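Long-range contacts in S locus protein 11 (Brassica campestris, PDB 6KYW), which probably acts as the secreted, cysteine-rich pollen ligand that the stigma receptor kinase recognises in Brassica self-incompatibility: residues 2-7 with 40-46; 12-17 with 29-33. All coordinates share one frame; numbering follows the deposited sequence.

Interaction 1. Residues 2-7 with 40-46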
loop_
_atom_site.group_PDB
_atom_site.type_symbol
_atom_site.label_atom_id
_atom_site.label_comp_id
_atom_site.label_asym_id
_atom_site.label_seq_id
_atom_site.Cartn_x
_atom_site.Cartn_y
_atom_site.Cartn_z
ATOM N N CYS C 2 -8.304 -5.533 -24.175
ATOM C CA CYS C 2 -9.108 -4.335 -23.974
ATOM C C CYS C 2 -8.411 -3.484 -22.930
ATOM O O CYS C 2 -8.221 -3.928 -21.792
ATOM C CB CYS C 2 -10.508 -4.689 -23.470
ATOM S SG CYS C 2 -11.231 -6.139 -24.270
ATOM N N THR C 3 -8.078 -2.256 -23.289
ATOM C CA THR C 3 -7.178 -1.496 -22.445
ATOM C C THR C 3 -7.873 -0.423 -21.639
ATOM O O THR C 3 -7.238 0.162 -20.763
ATOM C CB THR C 3 -6.077 -0.849 -23.286
ATOM O OG1 THR C 3 -6.660 -0.130 -24.379
ATOM C CG2 THR C 3 -5.147 -1.904 -23.807
ATOM N N ARG C 4 -9.138 -0.145 -21.916
ATOM C CA ARG C 4 -9.854 0.867 -21.162
ATOM C C ARG C 4 -9.997 0.440 -19.714
ATOM O O ARG C 4 -10.238 -0.734 -19.415
ATOM C CB ARG C 4 -11.231 1.102 -21.773
ATOM C CG ARG C 4 -11.180 1.578 -23.205
ATOM C CD ARG C 4 -12.461 2.275 -23.589
ATOM N NE ARG C 4 -12.509 2.518 -25.026
ATOM C CZ ARG C 4 -13.591 2.331 -25.775
ATOM N NH1 ARG C 4 -14.722 1.893 -25.224
ATOM N NH2 ARG C 4 -13.543 2.580 -27.077
ATOM N N GLY C 5 -9.833 1.405 -18.821
ATOM C CA GLY C 5 -10.016 1.178 -17.404
ATOM C C GLY C 5 -9.535 2.376 -16.617
ATOM O O GLY C 5 -8.972 3.326 -17.167
ATOM N N PHE C 6 -9.764 2.315 -15.311
ATOM C CA PHE C 6 -9.289 3.367 -14.422
ATOM C C PHE C 6 -9.051 2.770 -13.046
ATOM O O PHE C 6 -9.441 1.633 -12.764
ATOM C CB PHE C 6 -10.290 4.517 -14.344
ATOM C CG PHE C 6 -11.670 4.079 -13.963
ATOM C CD1 PHE C 6 -12.031 3.953 -12.627
ATOM C CD2 PHE C 6 -12.605 3.761 -14.936
ATOM C CE1 PHE C 6 -13.315 3.540 -12.271
ATOM C CE2 PHE C 6 -13.885 3.355 -14.587
ATOM C CZ PHE C 6 -14.245 3.250 -13.249
ATOM N N ARG C 7 -8.432 3.569 -12.182
ATOM C CA ARG C 7 -8.143 3.184 -10.809
ATOM C C ARG C 7 -8.609 4.285 -9.869
ATOM O O ARG C 7 -8.602 5.467 -10.226
ATOM C CB ARG C 7 -6.659 2.909 -10.613
ATOM C CG ARG C 7 -6.303 2.380 -9.234
ATOM C CD ARG C 7 -4.841 2.093 -9.155
ATOM N NE ARG C 7 -4.488 1.054 -10.107
ATOM C CZ ARG C 7 -4.836 -0.225 -9.986
ATOM N NH1 ARG C 7 -5.528 -0.641 -8.940
ATOM N NH2 ARG C 7 -4.482 -1.096 -10.913
ATOM N N SER C 40 -9.685 -1.087 -9.266
ATOM C CA SER C 40 -9.698 -0.754 -10.686
ATOM C C SER C 40 -10.897 -1.364 -11.408
ATOM O O SER C 40 -11.393 -2.438 -11.050
ATOM C CB SER C 40 -8.408 -1.211 -11.385
ATOM O OG SER C 40 -8.250 -2.621 -11.324
ATOM N N CYS C 41 -11.345 -0.660 -12.448
ATOM C CA CYS C 41 -12.311 -1.168 -13.423
ATOM C C CYS C 41 -11.569 -1.603 -14.686
ATOM O O CYS C 41 -10.902 -0.789 -15.328
ATOM C CB CYS C 41 -13.342 -0.093 -13.757
ATOM S SG CYS C 41 -14.727 0.009 -12.581
ATOM N N ASP C 42 -11.657 -2.881 -15.030
ATOM C CA ASP C 42 -10.993 -3.385 -16.228
ATOM C C ASP C 42 -11.922 -4.356 -16.946
ATOM O O ASP C 42 -12.886 -4.870 -16.374
ATOM C CB ASP C 42 -9.667 -4.090 -15.911
ATOM C CG ASP C 42 -8.798 -3.290 -14.963
ATOM O OD1 ASP C 42 -7.895 -2.563 -15.436
ATOM O OD2 ASP C 42 -9.029 -3.377 -13.735
ATOM N N CYS C 43 -11.607 -4.628 -18.208
ATOM C CA CYS C 43 -12.464 -5.451 -19.046
ATOM C C CYS C 43 -11.661 -6.603 -19.615
ATOM O O CYS C 43 -10.646 -6.386 -20.284
ATOM C CB CYS C 43 -13.096 -4.617 -20.155
ATOM S SG CYS C 43 -14.061 -3.226 -19.475
ATOM N N LYS C 44 -12.127 -7.815 -19.350
ATOM C CA LYS C 44 -11.580 -9.044 -19.906
ATOM C C LYS C 44 -12.114 -9.355 -21.311
ATOM O O LYS C 44 -11.540 -10.192 -22.010
ATOM C CB LYS C 44 -11.887 -10.182 -18.925
ATOM C CG LYS C 44 -11.592 -11.582 -19.367
ATOM C CD LYS C 44 -12.281 -12.565 -18.430
ATOM C CE LYS C 44 -13.714 -12.122 -18.109
ATOM N NZ LYS C 44 -14.475 -13.201 -17.404
ATOM N N SER C 45 -13.173 -8.678 -21.750
ATOM C CA SER C 45 -13.757 -8.844 -23.074
ATOM C C SER C 45 -14.259 -7.486 -23.522
ATOM O O SER C 45 -14.617 -6.652 -22.683
ATOM C CB SER C 45 -14.943 -9.819 -23.069
ATOM O OG SER C 45 -14.594 -11.075 -22.533
ATOM N N CYS C 46 -14.301 -7.264 -24.840
ATOM C CA CYS C 46 -14.871 -6.004 -25.343
ATOM C C CYS C 46 -15.326 -6.089 -26.811
ATOM O O CYS C 46 -14.747 -6.819 -27.615
ATOM C CB CYS C 46 -13.859 -4.856 -25.191
ATOM S SG CYS C 46 -12.244 -5.278 -25.865
HETATM O O HOH W 1 -9.849 -3.186 -19.714
#

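Interaction 2. Residues 12-17 with 29-33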
loop_
_atom_site.group_PDB
_atom_site.type_symbol
_atom_site.label_atom_id
_atom_site.label_comp_id
_atom_site.label_asym_id
_atom_site.label_seq_id
_atom_site.Cartn_x
_atom_site.Cartn_y
_atom_site.Cartn_z
ATOM N N CYS C 12 -13.793 -1.700 -3.912
ATOM C CA CYS C 12 -14.870 -1.947 -4.867
ATOM C C CYS C 12 -16.229 -1.927 -4.180
ATOM O O CYS C 12 -16.399 -2.478 -3.090
ATOM C CB CYS C 12 -14.681 -3.303 -5.549
ATOM S SG CYS C 12 -13.530 -3.291 -6.961
ATOM N N THR C 13 -17.203 -1.302 -4.833
ATOM C CA THR C 13 -18.597 -1.315 -4.411
ATOM C C THR C 13 -19.465 -1.863 -5.542
ATOM O O THR C 13 -19.015 -2.000 -6.682
ATOM C CB THR C 13 -19.060 0.088 -4.008
ATOM O OG1 THR C 13 -19.296 0.882 -5.178
ATOM C CG2 THR C 13 -18.004 0.754 -3.165
ATOM N N THR C 14 -20.728 -2.190 -5.231
ATOM C CA THR C 14 -21.602 -2.672 -6.299
ATOM C C THR C 14 -21.910 -1.565 -7.297
ATOM O O THR C 14 -22.041 -1.839 -8.495
ATOM C CB THR C 14 -22.911 -3.269 -5.744
ATOM O OG1 THR C 14 -23.504 -2.364 -4.809
ATOM C CG2 THR C 14 -22.671 -4.654 -5.071
ATOM N N LEU C 15 -22.011 -0.311 -6.843
ATOM C CA LEU C 15 -22.228 0.773 -7.797
ATOM C C LEU C 15 -21.022 0.985 -8.689
ATOM O O LEU C 15 -21.175 1.363 -9.856
ATOM C CB LEU C 15 -22.569 2.085 -7.095
ATOM C CG LEU C 15 -23.782 2.103 -6.175
ATOM C CD1 LEU C 15 -23.978 3.500 -5.579
ATOM C CD2 LEU C 15 -25.021 1.634 -6.936
ATOM N N GLU C 16 -19.820 0.779 -8.155
ATOM C CA GLU C 16 -18.633 0.860 -8.987
ATOM C C GLU C 16 -18.580 -0.298 -9.976
ATOM O O GLU C 16 -18.108 -0.127 -11.104
ATOM C CB GLU C 16 -17.394 0.897 -8.095
ATOM C CG GLU C 16 -16.119 1.351 -8.775
ATOM C CD GLU C 16 -15.969 2.865 -8.856
ATOM O OE1 GLU C 16 -16.880 3.621 -8.440
ATOM O OE2 GLU C 16 -14.912 3.296 -9.351
ATOM N N GLU C 17 -19.087 -1.469 -9.582
ATOM C CA GLU C 17 -19.162 -2.597 -10.503
ATOM C C GLU C 17 -20.074 -2.288 -11.684
ATOM O O GLU C 17 -19.811 -2.724 -12.812
ATOM C CB GLU C 17 -19.648 -3.844 -9.770
ATOM C CG GLU C 17 -19.901 -5.036 -10.677
ATOM C CD GLU C 17 -18.634 -5.827 -10.941
ATOM O OE1 GLU C 17 -18.697 -6.905 -11.574
ATOM O OE2 GLU C 17 -17.567 -5.370 -10.495
ATOM N N CYS C 29 -16.705 -6.630 -18.107
ATOM C CA CYS C 29 -16.013 -5.582 -17.365
ATOM C C CYS C 29 -16.345 -5.708 -15.881
ATOM O O CYS C 29 -17.522 -5.769 -15.507
ATOM C CB CYS C 29 -16.422 -4.196 -17.881
ATOM S SG CYS C 29 -15.998 -3.856 -19.607
ATOM N N THR C 30 -15.318 -5.741 -15.030
ATOM C CA THR C 30 -15.555 -5.871 -13.597
ATOM C C THR C 30 -14.559 -5.047 -12.783
ATOM O O THR C 30 -13.601 -4.463 -13.299
ATOM C CB THR C 30 -15.516 -7.341 -13.141
ATOM O OG1 THR C 30 -16.232 -7.477 -11.895
ATOM C CG2 THR C 30 -14.078 -7.821 -12.952
ATOM N N CYS C 31 -14.820 -5.022 -11.482
ATOM C CA CYS C 31 -14.078 -4.267 -10.488
ATOM C C CYS C 31 -13.143 -5.223 -9.746
ATOM O O CYS C 31 -13.554 -6.324 -9.374
ATOM C CB CYS C 31 -15.079 -3.606 -9.538
ATOM S SG CYS C 31 -14.477 -2.280 -8.502
ATOM N N SER C 32 -11.882 -4.824 -9.578
ATOM C CA SER C 32 -10.889 -5.626 -8.865
ATOM C C SER C 32 -10.303 -4.802 -7.724
ATOM O O SER C 32 -9.707 -3.748 -7.969
ATOM C CB SER C 32 -9.761 -6.076 -9.799
ATOM O OG SER C 32 -10.240 -6.874 -10.852
ATOM N N ASP C 33 -10.468 -5.277 -6.486
ATOM C CA ASP C 33 -9.797 -4.668 -5.341
ATOM C C ASP C 33 -8.296 -4.918 -5.447
ATOM O O ASP C 33 -7.859 -5.970 -5.914
ATOM C CB ASP C 33 -10.316 -5.260 -4.012
ATOM C CG ASP C 33 -11.644 -4.656 -3.551
ATOM O OD1 ASP C 33 -11.836 -3.414 -3.593
ATOM O OD2 ASP C 33 -12.505 -5.449 -3.131
HETATM O O HOH W 2 -14.959 -4.617 -1.935
#

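Interaction 1. Residues 2-7 with 40-46
Phe6 and Cys41 face each other across two antiparallel strands of a defensin-like fold, in which a helix packs on a three-stranded sheet. The axes of strand segments 5-7 and 40-43 approach to 4.7 Å, their N-to-C directions 163° apart. Cys41 N donates to Phe6 O over 3.0 Å, while the return bond from Phe6 N to Cys41 O is weak. On the sheet face that carries Phe6, the bump is the Cys41 side chain and the broad surface it meets is the ring. Cys41 CB rests 3.5 Å above the ring plane, displaced toward the rim, and SG stands obliquely beyond it near CZ, making a sulfur-aromatic contact. Phe6 CG lies between its backbone N and carbonyl carbon (chi1 54°), which lays the ring under the neighbouring strand, where Glu16 and Lys19 of helix 14-20 also touch it. With an alanine in its place, Cys41 CB and SG would probably lose the ring they rest against, and a gap would be likely to open between sheet and helix beside the Cys41-Cys20 disulfide. On the face that carries Arg7 and Ser40, Ser40 CB sits over one face of the Arg7 guanidinium, whose NH1 and NE are held by Thr38 and by the backbone of another protein's chain, respectively. Ser40 OG turns instead to the syn lone pair of Asp42 OD2. Past the strands the segments part, and a water between them accepts from Cys43 N at 2.7 Å and lies close to the carbonyl oxygens of Cys2 and Arg4. The chain ends are then clasped covalently, Cys2 SG to Cys46 SG, with a disulfide torsion of -87°.

Interaction 2. Residues 12-17 with 29-33
Cys12 and Glu17 meet strand 29-33 at two points, with CA atoms 5.8 Å apart for Cys12 and Asp33 and 5.4 Å for Glu17 and Cys31. Between these points the backbone arches away into the first turn of the helix, in the helix-against-sheet arrangement of defensin-like proteins. Thr13 is the N-cap, its OG1 accepting from Glu16 N. At the centre, the Cys12-Cys31 disulfide ties the loop before the helix to an outer strand of the sheet.

On one side of it, the Glu17 chain bends at chi2 (85°) and presents both carboxylate oxygens to the strand. Thr30 OG1 donates to the syn lone pair of Glu17 OE1 at 2.6 Å. Cys31 N reaches Glu17 OE2 at 2.9 Å, also on the syn side but 29° out of the carboxylate plane. Two bonds thus fix the carboxylate and occupy a backbone N-H on the strand edge away from 38-43. Glu16 turns elsewhere, to a salt bridge with Lys8. On the other side Asp33 embraces the backbone of Cys12: OD2 reaches Cys12 O through a water, and Asp33 OD1 accepts from Cys12 N in an almost straight bond of 2.6 Å.

The two contacts lie about 11 Å apart between centres, on opposite sides of the chain's centre, and share one sheet ordered 5-9, 38-43, 29-33. Interaction 1 joins the central strand to one outer strand and ties the chain ends; interaction 2 attaches the start of helix 14-20 to the other outer strand. Along the sequence, both segments of interaction 2 fall between those of interaction 1. The Cys43-Cys29 disulfide and a probable hydrogen bond from Ser32 N to Ser40 O couple them directly, while Cys41 SG packs near Glu16 O. In so small a secreted protein, this cross-linking probably replaces much of a conventional hydrophobic core.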